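Side-chain contacts in precorrin-6y methylase (Rhodobacter capsulatus, PDB 3NJR), which is the C-terminal domain of a precorrin-6Y methyltransferase of adenosylcobalamin biosynthesis and binds S-adenosyl-L-homocysteine, the product left by its methyl donor: residues 155-158 with 159-162; 164-167 with 168-172; 90-93 with 94-97. One frame throughout, in Å; residues are numbered along the deposited sequence.

Contact 1. Residues 155-158 with 159-162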
loop_
_atom_site.group_PDB
_atom_site.type_symbol
_atom_site.label_atom_id
_atom_site.label_comp_id
_atom_site.label_asym_id
_atom_site.label_seq_id
_atom_site.Cartn_x
_atom_site.Cartn_y
_atom_site.Cartn_z
ATOM N N VAL A 155 -5.104 -6.140 13.171
ATOM C CA VAL A 155 -4.368 -6.788 12.072
ATOM C C VAL A 155 -5.139 -7.948 11.391
ATOM O O VAL A 155 -4.626 -8.566 10.437
ATOM C CB VAL A 155 -2.953 -7.213 12.510
ATOM C CG1 VAL A 155 -3.013 -8.397 13.486
ATOM C CG2 VAL A 155 -2.100 -7.520 11.292
ATOM N N THR A 156 -6.359 -8.229 11.878
ATOM C CA THR A 156 -7.269 -9.182 11.236
ATOM C C THR A 156 -8.442 -8.454 10.577
ATOM O O THR A 156 -8.827 -7.355 11.008
ATOM C CB THR A 156 -7.833 -10.235 12.228
ATOM O OG1 THR A 156 -8.735 -9.603 13.145
ATOM C CG2 THR A 156 -6.725 -10.922 12.990
ATOM N N LEU A 157 -9.025 -9.071 9.549
ATOM C CA LEU A 157 -10.171 -8.477 8.862
ATOM C C LEU A 157 -11.320 -8.290 9.832
ATOM O O LEU A 157 -12.082 -7.314 9.733
ATOM C CB LEU A 157 -10.600 -9.321 7.656
ATOM C CG LEU A 157 -9.612 -9.428 6.482
ATOM C CD1 LEU A 157 -10.052 -10.458 5.458
ATOM C CD2 LEU A 157 -9.441 -8.101 5.822
ATOM N N GLU A 158 -11.426 -9.211 10.794
ATOM C CA GLU A 158 -12.492 -9.153 11.794
ATOM C C GLU A 158 -12.329 -7.993 12.783
ATOM O O GLU A 158 -13.285 -7.274 13.054
ATOM C CB GLU A 158 -12.632 -10.496 12.504
ATOM C CG GLU A 158 -13.290 -11.577 11.632
ATOM C CD GLU A 158 -12.326 -12.248 10.642
ATOM O OE1 GLU A 158 -11.079 -12.068 10.772
ATOM O OE2 GLU A 158 -12.826 -12.980 9.740
ATOM N N SER A 159 -11.115 -7.789 13.286
ATOM C CA SER A 159 -10.840 -6.658 14.184
ATOM C C SER A 159 -10.789 -5.305 13.459
ATOM O O SER A 159 -11.239 -4.291 13.985
ATOM C CB SER A 159 -9.567 -6.909 14.997
ATOM O OG SER A 159 -8.596 -7.620 14.240
ATOM N N GLU A 160 -10.262 -5.282 12.239
ATOM C CA GLU A 160 -10.374 -4.083 11.399
ATOM C C GLU A 160 -11.829 -3.652 11.174
ATOM O O GLU A 160 -12.135 -2.445 11.267
ATOM C CB GLU A 160 -9.657 -4.264 10.057
ATOM C CG GLU A 160 -8.141 -4.381 10.168
ATOM C CD GLU A 160 -7.502 -4.822 8.875
ATOM O OE1 GLU A 160 -8.245 -5.162 7.932
ATOM O OE2 GLU A 160 -6.255 -4.839 8.789
ATOM N N THR A 161 -12.717 -4.616 10.884
ATOM C CA THR A 161 -14.146 -4.298 10.654
ATOM C C THR A 161 -14.699 -3.584 11.867
ATOM O O THR A 161 -15.377 -2.548 11.759
ATOM C CB THR A 161 -15.023 -5.548 10.430
ATOM O OG1 THR A 161 -14.433 -6.397 9.433
ATOM C CG2 THR A 161 -16.430 -5.128 9.992
ATOM N N LEU A 162 -14.374 -4.166 13.021
ATOM C CA LEU A 162 -14.745 -3.661 14.332
ATOM C C LEU A 162 -14.287 -2.220 14.561
ATOM O O LEU A 162 -15.076 -1.384 14.988
ATOM C CB LEU A 162 -14.216 -4.623 15.396
ATOM C CG LEU A 162 -14.520 -4.370 16.868
ATOM C CD1 LEU A 162 -16.031 -4.288 17.095
ATOM C CD2 LEU A 162 -13.861 -5.457 17.720
#
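Thr156 N-caps helix 157-170, which starts just after strand 149-154, and the cap closes on Ser159. Thr156 OG1 accepts from Ser159 N at 3.0 Å, although Thr156 OG1 and Ser159 OG are modelled too close together, so the exact places of both hydroxyls are doubtful. As modelled, a chi1 of 69° sets OG1 between the N and C of Thr156, turned to the first helical turn. The backbone bond from Glu160 N to Thr156 O, 2.8 Å, does not depend on those hydroxyls. Beyond it the extended Glu160 side chain runs past Thr156 O. Its OE1 comes 3.8 Å from Leu157 CD2, and the two side chains cross at a slant. Glu160 OE1 also bonds a glycerol molecule. One residue further along, Leu157 O takes two bonds from Thr161. Thr161 N arrives at 3.0 Å, while Thr161 OG1 comes from the opposite face of the carbonyl plane. Glu158 turns elsewhere: its OE2 forms a salt bridge with Arg189 of the second subunit. Trp191 of that subunit packs on Leu157 and Glu160. The cap thus gives an early helix amide an acceptor, and Leu157 O serves both the amide and the hydroxyl of one residue.

Contact 2. Residues 164-167 with 168-172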
loop_
_atom_site.group_PDB
_atom_site.type_symbol
_atom_site.label_atom_id
_atom_site.label_comp_id
_atom_site.label_asym_id
_atom_site.label_seq_id
_atom_site.Cartn_x
_atom_site.Cartn_y
_atom_site.Cartn_z
ATOM N N THR A 164 -13.584 0.010 12.225
ATOM C CA THR A 164 -14.376 0.797 11.273
ATOM C C THR A 164 -15.763 1.107 11.801
ATOM O O THR A 164 -16.260 2.235 11.624
ATOM C CB THR A 164 -14.512 0.054 9.952
ATOM O OG1 THR A 164 -13.260 -0.592 9.657
ATOM C CG2 THR A 164 -14.880 1.013 8.828
ATOM N N GLN A 165 -16.379 0.109 12.445
ATOM C CA GLN A 165 -17.681 0.276 13.099
ATOM C C GLN A 165 -17.601 1.233 14.263
ATOM O O GLN A 165 -18.431 2.135 14.392
ATOM C CB GLN A 165 -18.218 -1.064 13.577
ATOM C CG GLN A 165 -19.066 -1.762 12.529
ATOM C CD GLN A 165 -19.141 -3.269 12.730
ATOM O OE1 GLN A 165 -19.031 -3.780 13.861
ATOM N NE2 GLN A 165 -19.330 -3.998 11.621
ATOM N N LEU A 166 -16.592 1.030 15.108
ATOM C CA LEU A 166 -16.304 1.952 16.195
ATOM C C LEU A 166 -16.184 3.361 15.641
ATOM O O LEU A 166 -16.867 4.259 16.126
ATOM C CB LEU A 166 -15.017 1.560 16.940
ATOM C CG LEU A 166 -14.973 0.815 18.286
ATOM C CD1 LEU A 166 -16.280 0.897 19.075
ATOM C CD2 LEU A 166 -14.477 -0.615 18.156
ATOM N N HIS A 167 -15.337 3.544 14.618
ATOM C CA HIS A 167 -15.221 4.841 13.910
ATOM C C HIS A 167 -16.550 5.422 13.428
ATOM O O HIS A 167 -16.805 6.590 13.648
ATOM C CB HIS A 167 -14.246 4.783 12.731
ATOM C CG HIS A 167 -13.937 6.127 12.154
ATOM N ND1 HIS A 167 -14.517 6.588 10.993
ATOM C CD2 HIS A 167 -13.141 7.129 12.600
ATOM C CE1 HIS A 167 -14.078 7.809 10.738
ATOM N NE2 HIS A 167 -13.245 8.162 11.700
ATOM N N ALA A 168 -17.390 4.612 12.787
ATOM C CA ALA A 168 -18.717 5.082 12.314
ATOM C C ALA A 168 -19.608 5.532 13.468
ATOM O O ALA A 168 -20.283 6.569 13.355
ATOM C CB ALA A 168 -19.426 4.019 11.455
ATOM N N ARG A 169 -19.595 4.776 14.579
ATOM C CA ARG A 169 -20.399 5.129 15.777
ATOM C C ARG A 169 -19.852 6.350 16.513
ATOM O O ARG A 169 -20.613 7.249 16.869
ATOM C CB ARG A 169 -20.524 3.944 16.756
ATOM C CG ARG A 169 -21.457 2.799 16.269
ATOM C CD ARG A 169 -21.042 1.333 16.703
ATOM N NE ARG A 169 -20.745 1.169 18.141
ATOM C CZ ARG A 169 -20.412 0.014 18.734
ATOM N NH1 ARG A 169 -20.334 -1.118 18.030
ATOM N NH2 ARG A 169 -20.157 -0.009 20.044
ATOM N N HIS A 170 -18.533 6.397 16.721
ATOM C CA HIS A 170 -17.965 7.333 17.707
ATOM C C HIS A 170 -17.083 8.450 17.142
ATOM O O HIS A 170 -16.757 9.388 17.853
ATOM C CB HIS A 170 -17.245 6.558 18.824
ATOM C CG HIS A 170 -18.052 5.424 19.391
ATOM N ND1 HIS A 170 -19.226 5.615 20.102
ATOM C CD2 HIS A 170 -17.852 4.083 19.355
ATOM C CE1 HIS A 170 -19.704 4.441 20.479
ATOM N NE2 HIS A 170 -18.889 3.494 20.038
ATOM N N GLY A 171 -16.718 8.352 15.863
ATOM C CA GLY A 171 -15.837 9.331 15.228
ATOM C C GLY A 171 -14.377 9.093 15.571
ATOM O O GLY A 171 -13.916 7.938 15.613
ATOM N N GLY A 172 -13.664 10.189 15.842
ATOM C CA GLY A 172 -12.243 10.148 16.106
ATOM C C GLY A 172 -11.511 9.942 14.801
ATOM O O GLY A 172 -12.000 10.312 13.736
#
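His167 and Gly172 meet through the one side-chain hydrogen bond between the two segments. His167 NE2 gives a weak bond to Gly172 O at 3.2 Å, with an N-H...O angle of 130°. Gly172 O lies at the ring edge, near its plane. CG stands anti to the His167 backbone N (chi1 -170°), which lays the ring along the end of the helix. At its other nitrogen, His167 ND1 bonds Arg189 of the fourth subunit, so both ring nitrogens have partners.

The van der Waals contacts gather on Leu166. Its CD1 approaches the His170 ring in plane, at the edge, 3.6 Å from His170 CD2. The same methyl lies 4.1 Å above the plane of the Arg169 guanidinium, toward its rim. One face of the His170 ring carries Arg169 CB, and Trp141 stacks on this ring too. Trp200 of strand 188-203 packs on both Leu166 and His170.

Backbone bonds complete the last turns. His170 N reaches Leu166 O at 2.8 Å, and Gly171 N reaches His167 O at 2.8 Å. Gly171 then leaves the helix with a positive phi of 80°. This is a glycine-terminated helix end, here leading helix 157-170 into strand 173-185.

Contact 3. Residues 90-93 with 94-97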
loop_
_atom_site.group_PDB
_atom_site.type_symbol
_atom_site.label_atom_id
_atom_site.label_comp_id
_atom_site.label_asym_id
_atom_site.label_seq_id
_atom_site.Cartn_x
_atom_site.Cartn_y
_atom_site.Cartn_z
ATOM N N ILE A 90 3.988 -12.129 31.126
ATOM C CA ILE A 90 4.002 -11.311 32.347
ATOM C C ILE A 90 5.431 -11.156 32.897
ATOM O O ILE A 90 5.844 -10.073 33.287
ATOM C CB ILE A 90 3.030 -11.901 33.416
ATOM C CG1 ILE A 90 1.596 -11.410 33.160
ATOM C CG2 ILE A 90 3.521 -11.633 34.865
ATOM C CD1 ILE A 90 1.226 -10.105 33.853
ATOM N N GLU A 91 6.180 -12.245 32.880
ATOM C CA GLU A 91 7.551 -12.254 33.318
ATOM C C GLU A 91 8.429 -11.259 32.548
ATOM O O GLU A 91 9.275 -10.576 33.155
ATOM C CB GLU A 91 8.095 -13.658 33.171
ATOM C CG GLU A 91 9.231 -13.954 34.091
ATOM C CD GLU A 91 10.244 -14.896 33.446
ATOM O OE1 GLU A 91 9.855 -15.653 32.509
ATOM O OE2 GLU A 91 11.427 -14.867 33.876
ATOM N N ASN A 92 8.229 -11.186 31.226
ATOM C CA ASN A 92 8.884 -10.176 30.382
ATOM C C ASN A 92 8.465 -8.738 30.730
ATOM O O ASN A 92 9.315 -7.844 30.773
ATOM C CB ASN A 92 8.637 -10.449 28.896
ATOM C CG ASN A 92 9.451 -11.633 28.355
ATOM O OD1 ASN A 92 9.029 -12.280 27.401
ATOM N ND2 ASN A 92 10.618 -11.909 28.949
ATOM N N ILE A 93 7.165 -8.524 30.978
ATOM C CA ILE A 93 6.646 -7.243 31.482
ATOM C C ILE A 93 7.365 -6.903 32.774
ATOM O O ILE A 93 7.757 -5.761 33.002
ATOM C CB ILE A 93 5.118 -7.279 31.796
ATOM C CG1 ILE A 93 4.310 -7.745 30.584
ATOM C CG2 ILE A 93 4.638 -5.932 32.329
ATOM C CD1 ILE A 93 2.885 -8.069 30.900
ATOM N N GLN A 94 7.553 -7.905 33.619
ATOM C CA GLN A 94 8.163 -7.667 34.908
ATOM C C GLN A 94 9.610 -7.215 34.751
ATOM O O GLN A 94 10.057 -6.312 35.466
ATOM C CB GLN A 94 8.072 -8.906 35.786
ATOM C CG GLN A 94 7.821 -8.538 37.225
ATOM C CD GLN A 94 6.402 -8.022 37.426
ATOM O OE1 GLN A 94 6.186 -6.823 37.704
ATOM N NE2 GLN A 94 5.413 -8.930 37.262
ATOM N N LYS A 95 10.326 -7.837 33.813
ATOM C CA LYS A 95 11.712 -7.475 33.553
ATOM C C LYS A 95 11.833 -6.030 33.081
ATOM O O LYS A 95 12.757 -5.311 33.490
ATOM C CB LYS A 95 12.341 -8.427 32.556
ATOM C CG LYS A 95 12.460 -9.832 33.113
ATOM C CD LYS A 95 13.087 -10.802 32.132
ATOM C CE LYS A 95 13.257 -12.174 32.772
ATOM N NZ LYS A 95 13.714 -13.172 31.754
ATOM N N ASN A 96 10.874 -5.593 32.262
ATOM C CA ASN A 96 10.897 -4.244 31.709
ATOM C C ASN A 96 10.552 -3.226 32.763
ATOM O O ASN A 96 11.073 -2.117 32.749
ATOM C CB ASN A 96 9.950 -4.141 30.526
ATOM C CG ASN A 96 10.415 -4.963 29.352
ATOM O OD1 ASN A 96 11.582 -4.909 28.985
ATOM N ND2 ASN A 96 9.514 -5.738 28.762
ATOM N N ILE A 97 9.668 -3.606 33.681
ATOM C CA ILE A 97 9.414 -2.791 34.851
ATOM C C ILE A 97 10.748 -2.648 35.618
ATOM O O ILE A 97 11.210 -1.516 35.838
ATOM C CB ILE A 97 8.244 -3.354 35.725
ATOM C CG1 ILE A 97 6.898 -3.216 34.995
ATOM C CG2 ILE A 97 8.154 -2.632 37.043
ATOM C CD1 ILE A 97 5.720 -3.991 35.635
#
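Gln94 N donates to Ile90 O at 2.8 Å. This bond belongs to helix 87-99, the crossover of the beta-alpha-beta unit formed with strands 79-84 and 106-110. The unit is part of the Rossmann-like methyltransferase fold. The side chains of Ile90 and Gln94 lie side by side and point the same way, with Ile90 CG2 4.1 Å from Gln94 NE2.

On the face turned to the sheet, Ile93 and Ile97 also run alongside each other. Ile93 CG2 touches Ile97 CD1 at 4.0 Å. Ile93 packs on Thr82 and Glu84 of strand 79-84 and on Ala108 of strand 106-110, while Ile97 reaches Met106. The Ile93 side chain comes within about 7 Å of the bound S-adenosyl-L-homocysteine, without touching it.

The exposed face carries a salt bridge one turn long. Glu91 OE2 stands 3.6 Å from Lys95 NZ, and the two side chains cross. Lys95 is fully extended beyond CG, whereas Glu91 bends at chi2 (-146°) to bring its carboxylate over. The pair probably neutralises part of each other's charge at the surface.

Asn96 is buried and binds outside the helix. Its OD1 accepts from Ala33 N, and its ND2 gives a weak bond to Ser66 O. With CG beside the backbone N (chi1 -67°), the amide folds back along the helix. Asn96 ND2 therefore lies 2.9 Å from Asn92 O, but at an angle too poor for a hydrogen bond.

Overall arrangement
Contacts 1 and 2 are the two ends of one helix, 157-170, with centres about 13 Å apart. Contact 3 lies on helix 87-99, across the centre of the chain, about 28 Å from contact 1 and about 33 Å from contact 2, centre to centre. All three are partly buried. Contact 1 has no fully exposed residue; contact 2 has the most, Ala168, Arg169 and Gly172. Contact 1 is a side-chain N-cap; contact 2 ends on glycine, with one weak histidine bond and Leu166 packing. Both meet Arg189 of other subunits. Contact 3 touches no other chain: mid-helix, it is apolar toward the sheet, charged outside, and joined to a loop by an asparagine.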